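Local structure of ferredoxin-NADP reductase (Neisseria gonorrhoeae MIA_2011_03-10, 5TR9) at residues F35-P40 / I102-N107; G60-A65 / G87-L92; V69-A74 / I138-E143; L123-T128 / V151-S156. The protein probably moves electrons between NADP(H) and ferredoxin by way of its bound FAD. All coordinates share one frame; numbering follows the deposited sequence.

Contact 1 of 4, residues F35-P40 / I102-N107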
# COMPACT_ATOMS: atom_id res chain seq x y z
N PHE A 35 -10.14 -8.37 -4.52
CA PHE A 35 -11.49 -8.84 -4.25
C PHE A 35 -12.23 -7.79 -3.45
O PHE A 35 -11.62 -6.95 -2.78
CB PHE A 35 -11.51 -10.20 -3.52
CG PHE A 35 -10.85 -10.20 -2.16
CD1 PHE A 35 -9.47 -10.40 -2.03
CD2 PHE A 35 -11.61 -10.08 -1.00
CE1 PHE A 35 -8.86 -10.44 -0.78
CE2 PHE A 35 -11.01 -10.11 0.27
CZ PHE A 35 -9.63 -10.29 0.38
N ALA A 36 -13.55 -7.80 -3.57
CA ALA A 36 -14.41 -6.86 -2.86
C ALA A 36 -15.34 -7.63 -1.94
O ALA A 36 -15.77 -8.74 -2.25
CB ALA A 36 -15.23 -6.02 -3.83
N ILE A 37 -15.65 -7.00 -0.80
CA ILE A 37 -16.60 -7.55 0.15
C ILE A 37 -17.63 -6.48 0.49
O ILE A 37 -17.40 -5.28 0.28
CB ILE A 37 -15.91 -8.07 1.44
CG1 ILE A 37 -15.40 -6.89 2.28
CG2 ILE A 37 -14.74 -9.01 1.11
CD1 ILE A 37 -14.80 -7.34 3.62
N SER A 38 -18.78 -6.92 0.99
CA SER A 38 -19.79 -5.97 1.43
C SER A 38 -19.27 -5.15 2.61
O SER A 38 -18.46 -5.62 3.42
CB SER A 38 -21.10 -6.68 1.80
OG SER A 38 -20.90 -7.71 2.75
N ARG A 39 -19.73 -3.90 2.68
CA ARG A 39 -19.26 -2.93 3.65
C ARG A 39 -20.43 -2.51 4.53
O ARG A 39 -21.39 -1.91 4.01
CB ARG A 39 -18.65 -1.70 2.97
CG ARG A 39 -18.15 -0.68 3.97
CD ARG A 39 -17.60 0.55 3.29
NE ARG A 39 -17.08 1.48 4.29
CZ ARG A 39 -16.42 2.58 3.98
NH1 ARG A 39 -16.23 2.87 2.71
NH2 ARG A 39 -15.97 3.38 4.94
N PRO A 40 -20.41 -2.79 5.82
CA PRO A 40 -21.50 -2.33 6.67
C PRO A 40 -21.49 -0.81 6.78
O PRO A 40 -20.45 -0.16 6.66
CB PRO A 40 -21.23 -3.00 8.03
CG PRO A 40 -19.84 -3.41 8.01
CD PRO A 40 -19.41 -3.58 6.57
N ILE A 102 -17.39 -13.92 4.73
CA ILE A 102 -16.10 -13.50 5.24
C ILE A 102 -16.37 -12.58 6.42
O ILE A 102 -17.38 -11.87 6.46
CB ILE A 102 -15.24 -12.82 4.14
CG1 ILE A 102 -13.81 -12.55 4.63
CG2 ILE A 102 -15.90 -11.51 3.65
CD1 ILE A 102 -12.83 -12.23 3.50
N LEU A 103 -15.49 -12.64 7.42
CA LEU A 103 -15.67 -11.90 8.67
C LEU A 103 -14.84 -10.62 8.63
O LEU A 103 -13.69 -10.64 8.19
CB LEU A 103 -15.26 -12.75 9.87
CG LEU A 103 -15.83 -14.16 9.92
CD1 LEU A 103 -15.41 -14.83 11.21
CD2 LEU A 103 -17.34 -14.12 9.80
N LEU A 104 -15.44 -9.52 9.08
CA LEU A 104 -14.80 -8.20 9.07
C LEU A 104 -14.73 -7.68 10.50
O LEU A 104 -15.77 -7.36 11.09
CB LEU A 104 -15.56 -7.24 8.17
CG LEU A 104 -15.08 -5.78 8.13
CD1 LEU A 104 -13.68 -5.68 7.55
CD2 LEU A 104 -16.07 -4.95 7.33
N ASP A 105 -13.53 -7.57 11.05
CA ASP A 105 -13.36 -6.95 12.36
C ASP A 105 -13.92 -5.53 12.31
O ASP A 105 -13.74 -4.82 11.31
CB ASP A 105 -11.88 -6.94 12.75
CG ASP A 105 -11.64 -6.50 14.17
OD1 ASP A 105 -11.91 -5.32 14.50
OD2 ASP A 105 -11.19 -7.34 14.98
N LYS A 106 -14.62 -5.12 13.37
CA LYS A 106 -15.30 -3.83 13.36
C LYS A 106 -14.33 -2.65 13.36
O LYS A 106 -14.74 -1.53 13.04
CB LYS A 106 -16.27 -3.72 14.54
CG LYS A 106 -17.50 -4.60 14.39
CD LYS A 106 -18.46 -4.45 15.55
CE LYS A 106 -19.68 -5.32 15.33
NZ LYS A 106 -20.60 -5.31 16.51
N ASN A 107 -13.06 -2.87 13.70
CA ASN A 107 -12.11 -1.78 13.85
C ASN A 107 -11.06 -1.83 12.75
O ASN A 107 -10.49 -2.89 12.47
CB ASN A 107 -11.42 -1.84 15.21
CG ASN A 107 -10.44 -0.70 15.42
OD1 ASN A 107 -10.84 0.47 15.48
ND2 ASN A 107 -9.16 -1.03 15.53
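Ile102 opens the packing against Ile37: the CG2 methyls of Ile102 and Ile37 meet at 3.7 Å, and the two side chains cross at about a right angle. With CG1 of Ile102 anti to its backbone N (chi1 -172°), its CG2 falls between the backbone N and the carbonyl carbon and does the touching. The other branch runs toward Phe35, where Ile102 CD1 approaches ring atom CE2 at 4.3 Å, obliquely to the ring. CG2 of Ile37 also lies in the plane of the Phe35 ring, at its edge, so Ile37 and Ile102 both border the Phe35 ring. Two residues further on, Leu104 divides its methyls. Its CD2 packs on CD of Pro40 at 3.7 Å, while its CD1 reaches toward Ile37 CD1 more loosely, at 4.4 Å. Beyond it an Asx turn forms, in which Asp105 OD1 accepts a hydrogen bond from Asn107 N through its anti lone pair at 2.8 Å. No hydrogen bond joins the two segments, and the strand axes pass 8.8 Å apart at 74°. These values describe apolar packing, as expected inside the antiparallel FAD-binding barrel of this family. In the sheet, strand 17-27 lies between strands 32-38 and 101-105, and its Ile22 touches both Ile37 and Ile102. Leu77 of strand 76-82 and Leu53 of strand 50-57 pack on Leu104, and Phe93 of helix 88-95 meets the Phe35 ring.

Contact 2 of 4, residues G60-A65 / G87-L92. With FAD (flavin-adenine dinucleotide), chain C.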
# COMPACT_ATOMS: atom_id res chain seq x y z
N GLY A 60 -13.33 -23.04 15.02
CA GLY A 60 -12.46 -21.90 15.29
C GLY A 60 -12.44 -20.83 14.22
O GLY A 60 -13.40 -20.67 13.46
N PHE A 61 -11.34 -20.09 14.15
CA PHE A 61 -11.23 -18.93 13.28
C PHE A 61 -9.84 -18.91 12.67
O PHE A 61 -8.90 -19.51 13.19
CB PHE A 61 -11.42 -17.61 14.04
CG PHE A 61 -12.79 -17.44 14.65
CD1 PHE A 61 -13.09 -17.99 15.88
CD2 PHE A 61 -13.77 -16.72 13.98
CE1 PHE A 61 -14.35 -17.83 16.44
CE2 PHE A 61 -15.03 -16.56 14.54
CZ PHE A 61 -15.31 -17.11 15.76
N ILE A 62 -9.73 -18.18 11.57
CA ILE A 62 -8.44 -17.70 11.07
C ILE A 62 -8.60 -16.23 10.72
O ILE A 62 -9.62 -15.83 10.14
CB ILE A 62 -7.93 -18.53 9.87
CG1 ILE A 62 -6.54 -18.03 9.45
CG2 ILE A 62 -8.92 -18.52 8.71
CD1 ILE A 62 -5.85 -18.94 8.44
N TRP A 63 -7.62 -15.42 11.12
CA TRP A 63 -7.66 -13.98 10.91
C TRP A 63 -6.35 -13.49 10.31
O TRP A 63 -5.28 -13.93 10.73
CB TRP A 63 -7.87 -13.24 12.23
CG TRP A 63 -9.20 -13.44 12.86
CD1 TRP A 63 -9.51 -14.34 13.84
CD2 TRP A 63 -10.40 -12.72 12.56
NE1 TRP A 63 -10.84 -14.22 14.17
CE2 TRP A 63 -11.41 -13.24 13.40
CE3 TRP A 63 -10.71 -11.69 11.67
CZ2 TRP A 63 -12.72 -12.75 13.38
CZ3 TRP A 63 -12.02 -11.21 11.65
CH2 TRP A 63 -13.00 -11.75 12.49
N ARG A 64 -6.45 -12.52 9.39
CA ARG A 64 -5.28 -11.87 8.81
C ARG A 64 -5.59 -10.41 8.50
O ARG A 64 -6.74 -10.04 8.24
CB ARG A 64 -4.80 -12.56 7.52
CG ARG A 64 -4.24 -13.98 7.70
CD ARG A 64 -2.92 -13.97 8.46
NE ARG A 64 -2.23 -15.26 8.42
CZ ARG A 64 -2.47 -16.27 9.25
NH1 ARG A 64 -3.41 -16.17 10.19
NH2 ARG A 64 -1.76 -17.40 9.15
N ALA A 65 -4.54 -9.58 8.48
CA ALA A 65 -4.68 -8.15 8.19
C ALA A 65 -4.47 -7.86 6.71
O ALA A 65 -3.61 -8.46 6.05
CB ALA A 65 -3.69 -7.34 9.02
N GLY A 87 0.42 -21.12 2.41
CA GLY A 87 -0.17 -20.22 3.37
C GLY A 87 -1.62 -20.57 3.63
O GLY A 87 -2.39 -20.83 2.70
N PRO A 88 -2.03 -20.60 4.91
CA PRO A 88 -3.41 -21.04 5.20
C PRO A 88 -4.48 -20.08 4.73
O PRO A 88 -5.49 -20.53 4.18
CB PRO A 88 -3.40 -21.22 6.73
CG PRO A 88 -2.30 -20.33 7.21
CD PRO A 88 -1.24 -20.42 6.14
N MET A 89 -4.31 -18.76 4.92
CA MET A 89 -5.33 -17.85 4.42
C MET A 89 -5.35 -17.86 2.90
O MET A 89 -6.42 -17.78 2.28
CB MET A 89 -5.11 -16.43 4.95
CG MET A 89 -6.33 -15.53 4.75
SD MET A 89 -7.63 -15.99 5.92
CE MET A 89 -8.48 -14.42 6.13
N SER A 90 -4.16 -17.97 2.28
CA SER A 90 -4.07 -17.99 0.83
C SER A 90 -4.86 -19.15 0.24
O SER A 90 -5.51 -19.00 -0.80
CB SER A 90 -2.60 -18.05 0.40
OG SER A 90 -1.94 -16.87 0.82
N ALA A 91 -4.83 -20.32 0.91
CA ALA A 91 -5.60 -21.46 0.42
C ALA A 91 -7.09 -21.17 0.45
O ALA A 91 -7.84 -21.61 -0.43
CB ALA A 91 -5.28 -22.69 1.25
N LEU A 92 -7.54 -20.45 1.48
CA LEU A 92 -8.96 -20.09 1.52
C LEU A 92 -9.29 -19.05 0.46
O LEU A 92 -10.34 -19.13 -0.18
CB LEU A 92 -9.33 -19.58 2.92
CG LEU A 92 -9.09 -20.60 4.03
CD1 LEU A 92 -9.30 -19.94 5.38
CD2 LEU A 92 -10.00 -21.82 3.87
PA FAD C . 0.91 -16.53 6.46
O1A FAD C . 0.94 -17.71 7.38
O2A FAD C . 0.28 -15.26 7.02
O5B FAD C . 2.35 -16.12 5.99
C5B FAD C . 3.29 -17.10 5.51
C4B FAD C . 4.50 -16.34 5.01
O4B FAD C . 4.16 -15.69 3.77
C3B FAD C . 4.96 -15.21 5.92
O3B FAD C . 5.83 -15.68 6.95
C2B FAD C . 5.70 -14.30 4.94
O2B FAD C . 7.03 -14.76 4.70
C1B FAD C . 4.90 -14.48 3.66
N9A FAD C . 3.96 -13.42 3.35
C8A FAD C . 2.77 -13.15 3.98
N7A FAD C . 2.10 -12.15 3.44
C5A FAD C . 2.91 -11.75 2.39
C6A FAD C . 2.76 -10.74 1.42
N6A FAD C . 1.72 -9.90 1.38
N1A FAD C . 3.75 -10.59 0.51
C2A FAD C . 4.80 -11.43 0.56
N3A FAD C . 5.04 -12.42 1.42
C4A FAD C . 4.05 -12.53 2.31
N1 FAD C . -1.06 -9.33 2.68
C2 FAD C . -1.56 -9.01 1.45
O2 FAD C . -1.55 -9.83 0.52
N3 FAD C . -2.07 -7.73 1.23
C4 FAD C . -2.12 -6.71 2.17
O4 FAD C . -2.61 -5.62 1.88
C4X FAD C . -1.60 -7.08 3.47
N5 FAD C . -1.59 -6.16 4.42
C5X FAD C . -1.10 -6.51 5.66
C6 FAD C . -1.09 -5.55 6.67
C7 FAD C . -0.59 -5.86 7.94
C7M FAD C . -0.61 -4.81 9.02
C8 FAD C . -0.11 -7.15 8.20
C8M FAD C . 0.42 -7.50 9.57
C9 FAD C . -0.11 -8.10 7.19
C9A FAD C . -0.60 -7.80 5.92
N10 FAD C . -0.58 -8.73 4.86
C10 FAD C . -1.10 -8.41 3.63
C1' FAD C . -0.22 -10.13 5.09
C2' FAD C . -1.49 -10.96 5.34
O2' FAD C . -2.08 -10.65 6.61
C3' FAD C . -1.22 -12.46 5.26
O3' FAD C . -0.08 -12.78 6.05
C4' FAD C . -1.14 -13.00 3.83
O4' FAD C . -2.43 -12.88 3.22
C5' FAD C . -0.69 -14.44 3.76
O5' FAD C . -1.54 -15.24 4.62
P FAD C . -1.34 -16.81 4.72
O1P FAD C . -1.56 -17.44 3.35
O2P FAD C . -2.16 -17.29 5.86
O3P FAD C . 0.22 -16.92 5.09
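Ile62 lies against the first turn of helix 88-95 with both of its methyls. CG2 meets Leu92 CD1 at 3.6 Å, and CD1, on the branch anti to the backbone N, meets Pro88 CB at 3.8 Å across a right-angled crossing. Met89 bends at chi2 (73°), which brings its SD to 4.0 Å from Ile62 CG2. Arg64 and Met89 slide past each other in opposite directions, with Arg64 CG 3.8 Å from Met89 CB. Arg64 also bends at chi2 (-68°), and its guanidinium presents an edge to the adenosine-side phosphate of FAD: NE donates to O2A at 2.9 Å and NH2 to O1A at 3.2 Å. The third nitrogen, NH1, donates to Trp63 O at 3.0 Å, with that oxygen in the guanidinium plane, so three bonds fix the group's rotation. The helix N terminus grips the other phosphate: Met89 N donates to FAD O2P at 2.8 Å, while Ser90 N and OG both donate to O1P. The helix dipole would probably add to the attraction. Arg64 opens the sequence Arg64-Ala65-Tyr66-Ser67, which matches the RxYS flavin-binding motif of the ferredoxin reductase family, here paired with a helix N terminus at the pyrophosphate.

Contact 3 of 4, residues V69-A74 / I138-E143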
# COMPACT_ATOMS: atom_id res chain seq x y z
N VAL A 69 -7.76 -1.18 -0.09
CA VAL A 69 -7.32 -0.54 -1.33
C VAL A 69 -8.39 0.37 -1.91
O VAL A 69 -8.06 1.29 -2.67
CB VAL A 69 -6.84 -1.56 -2.39
CG1 VAL A 69 -5.90 -2.58 -1.77
CG2 VAL A 69 -8.00 -2.25 -3.05
N SER A 70 -9.65 0.19 -1.53
CA SER A 70 -10.72 1.02 -2.04
C SER A 70 -10.78 2.37 -1.32
O SER A 70 -10.17 2.58 -0.27
CB SER A 70 -12.06 0.28 -1.90
OG SER A 70 -12.12 -0.33 -0.61
N ALA A 71 -11.58 3.27 -1.89
CA ALA A 71 -11.71 4.61 -1.36
C ALA A 71 -12.54 4.63 -0.09
O ALA A 71 -13.47 3.84 0.09
CB ALA A 71 -12.37 5.52 -2.40
N GLU A 72 -12.21 5.58 0.79
CA GLU A 72 -12.97 5.76 2.02
C GLU A 72 -14.46 5.95 1.75
O GLU A 72 -15.30 5.53 2.56
CB GLU A 72 -12.38 6.96 2.78
CG GLU A 72 -12.76 7.08 4.25
CD GLU A 72 -12.06 8.25 4.93
OE1 GLU A 72 -12.74 9.08 5.58
OE2 GLU A 72 -10.82 8.36 4.80
N TYR A 73 -14.81 6.57 0.63
CA TYR A 73 -16.18 6.89 0.27
C TYR A 73 -16.85 5.81 -0.58
O TYR A 73 -18.02 5.97 -0.94
CB TYR A 73 -16.22 8.23 -0.47
CG TYR A 73 -15.16 8.37 -1.54
CD1 TYR A 73 -15.36 7.82 -2.80
CD2 TYR A 73 -13.96 9.02 -1.28
CE1 TYR A 73 -14.39 7.95 -3.79
CE2 TYR A 73 -12.98 9.14 -2.25
CZ TYR A 73 -13.20 8.61 -3.50
OH TYR A 73 -12.24 8.71 -4.47
N ALA A 74 -16.14 4.73 -0.91
CA ALA A 74 -16.76 3.71 -1.75
C ALA A 74 -17.80 2.91 -0.97
O ALA A 74 -17.85 2.93 0.26
CB ALA A 74 -15.70 2.77 -2.33
N ILE A 138 -5.02 5.94 -0.27
CA ILE A 138 -4.60 7.33 -0.08
C ILE A 138 -4.72 8.12 -1.38
O ILE A 138 -5.21 9.26 -1.38
CB ILE A 138 -3.17 7.36 0.49
CG1 ILE A 138 -3.22 6.92 1.96
CG2 ILE A 138 -2.56 8.78 0.38
CD1 ILE A 138 -1.88 6.49 2.56
N LEU A 139 -4.32 7.52 -2.51
CA LEU A 139 -4.44 8.22 -3.79
C LEU A 139 -5.89 8.48 -4.20
O LEU A 139 -6.13 9.33 -5.06
CB LEU A 139 -3.75 7.42 -4.89
CG LEU A 139 -2.23 7.41 -4.75
CD1 LEU A 139 -1.63 6.47 -5.78
CD2 LEU A 139 -1.69 8.82 -4.92
N GLU A 140 -6.84 7.75 -3.63
CA GLU A 140 -8.24 8.00 -3.93
C GLU A 140 -8.82 9.14 -3.09
O GLU A 140 -9.96 9.53 -3.32
CB GLU A 140 -9.02 6.68 -3.76
CG GLU A 140 -8.67 5.67 -4.89
CD GLU A 140 -8.53 4.19 -4.46
OE1 GLU A 140 -8.94 3.84 -3.33
OE2 GLU A 140 -8.03 3.38 -5.26
N GLN A 141 -8.05 9.69 -2.14
CA GLN A 141 -8.49 10.84 -1.36
C GLN A 141 -8.29 12.11 -2.18
O GLN A 141 -7.14 12.46 -2.47
CB GLN A 141 -7.70 10.95 -0.07
CG GLN A 141 -7.97 9.86 0.92
CD GLN A 141 -9.33 10.01 1.56
OE1 GLN A 141 -10.31 9.44 1.11
NE2 GLN A 141 -9.39 10.81 2.62
N PRO A 142 -9.35 12.83 -2.55
CA PRO A 142 -9.16 14.02 -3.40
C PRO A 142 -8.26 15.06 -2.77
O PRO A 142 -7.55 15.77 -3.50
CB PRO A 142 -10.59 14.55 -3.59
CG PRO A 142 -11.46 13.37 -3.38
CD PRO A 142 -10.79 12.55 -2.32
N GLU A 143 -8.24 15.16 -1.44
CA GLU A 143 -7.47 16.23 -0.82
C GLU A 143 -5.97 15.95 -0.79
O GLU A 143 -5.20 16.87 -0.51
CB GLU A 143 -7.96 16.50 0.61
CG GLU A 143 -7.55 15.49 1.65
CD GLU A 143 -8.48 14.28 1.73
OE1 GLU A 143 -8.37 13.52 2.72
OE2 GLU A 143 -9.31 14.07 0.83
O HOH W 1 -9.88 7.02 0.05
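The Tyr73 hydroxyl donates a hydrogen bond to the backbone oxygen of Glu140, with OH 2.7 Å from O. The hydroxyl lies in the carbonyl plane on a lone pair (C=O...donor angle 141°), and Glu140 O sits at the ring edge, near its plane. Beside this bond, Tyr73 CE2 approaches Pro142 CD at 4.1 Å, the two side chains sliding past each other in opposite directions. Ala71 CB meets Glu140 CB at 3.8 Å. A water bridges the segments: it accepts from Glu72 N at 2.8 Å and donates to Gln141 OE1 at 2.7 Å. The bend of Gln141 at chi2 (-73°) carries CD toward Glu72.

Behind these contacts, the type I turn from Ala71 to Ala74 is closed by Ala74 N donating to Ala71 O at 3.0 Å. Tyr73 CG lies between the backbone N and the carbonyl carbon (chi1 46°), and Ala71 CB stands 3.3 Å above one ring face, offset toward the rim. In the conformers described (each has an alternate), Glu72 OE1 is a ligand of a magnesium ion and Glu140 OE2 forms a salt bridge with Arg168.

Arg39 NH1 bonds Glu72 O, linking the turn to the residues after strand 32-38. Ser137 OG of helix 133-139 bonds Ser70 O. The loop between strands 60-67 and 76-82 of the flavin domain is held to the junction of helices 133-139 and 142-147 in the nucleotide-binding domain.

Contact 4 of 4, residues L123-T128 / V151-S156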
# COMPACT_ATOMS: atom_id res chain seq x y z
N LEU A 123 5.15 14.54 -1.16
CA LEU A 123 4.86 13.25 -0.54
C LEU A 123 5.41 12.12 -1.40
O LEU A 123 5.07 12.02 -2.59
CB LEU A 123 3.35 13.08 -0.35
CG LEU A 123 2.88 11.80 0.33
CD1 LEU A 123 3.37 11.82 1.79
CD2 LEU A 123 1.36 11.68 0.23
N VAL A 124 6.25 11.26 -0.82
CA VAL A 124 6.90 10.18 -1.57
C VAL A 124 6.56 8.86 -0.89
O VAL A 124 6.99 8.60 0.24
CB VAL A 124 8.42 10.38 -1.67
CG1 VAL A 124 9.07 9.19 -2.42
CG2 VAL A 124 8.75 11.71 -2.37
N MET A 125 5.79 8.02 -1.58
CA MET A 125 5.36 6.73 -1.06
C MET A 125 6.22 5.63 -1.69
O MET A 125 6.26 5.50 -2.91
CB MET A 125 3.87 6.52 -1.37
CG MET A 125 2.98 7.55 -0.64
SD MET A 125 1.26 7.55 -1.19
CE MET A 125 1.48 8.15 -2.84
N LEU A 126 6.90 4.85 -0.84
CA LEU A 126 7.82 3.81 -1.27
C LEU A 126 7.24 2.46 -0.87
O LEU A 126 6.95 2.25 0.31
CB LEU A 126 9.20 4.01 -0.62
CG LEU A 126 9.88 5.37 -0.80
CD1 LEU A 126 11.13 5.42 0.06
CD2 LEU A 126 10.23 5.59 -2.28
N CYS A 127 7.05 1.56 -1.82
CA CYS A 127 6.43 0.30 -1.42
C CYS A 127 6.96 -0.86 -2.24
O CYS A 127 7.53 -0.68 -3.32
CB CYS A 127 4.90 0.37 -1.54
SG CYS A 127 4.29 0.74 -3.21
N THR A 128 6.75 -2.07 -1.70
CA THR A 128 7.04 -3.31 -2.41
C THR A 128 5.80 -4.19 -2.40
O THR A 128 5.05 -4.22 -1.43
CB THR A 128 8.19 -4.12 -1.78
OG1 THR A 128 7.78 -4.67 -0.51
CG2 THR A 128 9.42 -3.25 -1.60
N VAL A 151 2.74 14.34 -5.41
CA VAL A 151 2.43 13.04 -4.83
C VAL A 151 3.12 12.01 -5.70
O VAL A 151 2.92 12.01 -6.92
CB VAL A 151 0.91 12.80 -4.75
CG1 VAL A 151 0.63 11.43 -4.22
CG2 VAL A 151 0.25 13.86 -3.86
N ASN A 152 3.96 11.18 -5.10
CA ASN A 152 4.88 10.33 -5.83
C ASN A 152 4.79 8.92 -5.28
O ASN A 152 4.84 8.73 -4.07
CB ASN A 152 6.32 10.85 -5.70
CG ASN A 152 6.44 12.32 -6.05
OD1 ASN A 152 6.60 12.68 -7.22
ND2 ASN A 152 6.33 13.19 -5.04
N LEU A 153 4.66 7.93 -6.16
CA LEU A 153 4.52 6.55 -5.74
C LEU A 153 5.55 5.71 -6.47
O LEU A 153 5.59 5.71 -7.71
CB LEU A 153 3.09 6.05 -6.02
CG LEU A 153 2.80 4.59 -5.66
CD1 LEU A 153 3.06 4.31 -4.20
CD2 LEU A 153 1.35 4.26 -6.04
N ILE A 154 6.39 5.01 -5.71
CA ILE A 154 7.42 4.12 -6.25
C ILE A 154 7.02 2.71 -5.84
O ILE A 154 6.97 2.40 -4.64
CB ILE A 154 8.82 4.48 -5.71
CG1 ILE A 154 9.29 5.87 -6.14
CG2 ILE A 154 9.84 3.45 -6.21
CD1 ILE A 154 8.60 7.05 -5.52
N HIS A 155 6.71 1.85 -6.83
CA HIS A 155 6.28 0.47 -6.54
C HIS A 155 7.34 -0.51 -7.04
O HIS A 155 7.54 -0.66 -8.25
CB HIS A 155 4.93 0.16 -7.19
CG HIS A 155 4.36 -1.17 -6.77
ND1 HIS A 155 3.50 -1.90 -7.57
CD2 HIS A 155 4.53 -1.90 -5.64
CE1 HIS A 155 3.15 -3.00 -6.94
NE2 HIS A 155 3.76 -3.03 -5.77
N SER A 156 8.00 -1.18 -6.09
CA SER A 156 9.01 -2.19 -6.38
C SER A 156 8.39 -3.59 -6.35
O SER A 156 7.71 -3.95 -5.38
CB SER A 156 10.15 -2.10 -5.36
OG SER A 156 11.03 -3.21 -5.42
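Leu123 O is gripped twice by Asn152: the backbone N donates at 2.9 Å through a bent N-H, and the side-chain ND2 donates to Leu123 O at 3.0 Å from above the carbonyl plane (50° out of it). Asn152 is held further by Thr150 OG1 at ND2 and by Arg186 NH1 at OD1, partners that probably fix its amide. The two strands are neighbours in the parallel sheet of the Rossmann-like NAD-binding domain, joined by a beta-alpha-beta crossover that runs through helices 133-139 and 142-147. Their axes lie 14° apart, and the backbone bonds continue in parallel register: Met125 N to Asn152 O at 2.8 Å, Ile154 N to Met125 O, Cys127 N to Ile154 O, and Ser156 N to Cys127 O.

On the face carrying Met125 and Leu153, the bend of Met125 at chi3 (-67°) places CE 3.7 Å from Val151 CG1. Farther along that face, Cys127 SG sits 3.6 Å from His155 CD2, oblique to the imidazole ring, whose NE2 is hydrogen-bonded to Gly129 O. Phe135 of helix 133-139 packs on Met125 and Cys127, and Leu139 on Val151 and Leu153.

On the opposite face, Ile154 CD1 meets Val124 CG1 at 3.8 Å, while Leu126 lies alongside Ile154, pointing the same way, with CD2 3.9 Å from Ile154 CB. At the end of the pair, Thr128 CA makes a CA-H...O contact of 3.1 Å with Ser156 O.

In the fold
From the N terminus, contact 1 opens first and closes a long loop at residues 102-107 within the flavin-binding barrel. Contact 2 opens and closes inside that loop, joining an edge strand to the helix at the FAD pyrophosphate; Leu103 packs on Trp63 and Phe61 where the two meet. Contact 3 opens at residues 69-74, between the halves of contact 2, but closes only at 138-143, so it crosses contacts 1 and 2 and ties the barrel to the nucleotide-binding domain. Contact 4 opens after contacts 1 and 2 have closed and crosses contact 3. The last two meet where helix 133-139 lies on the parallel sheet, with Leu139 also reaching Met125.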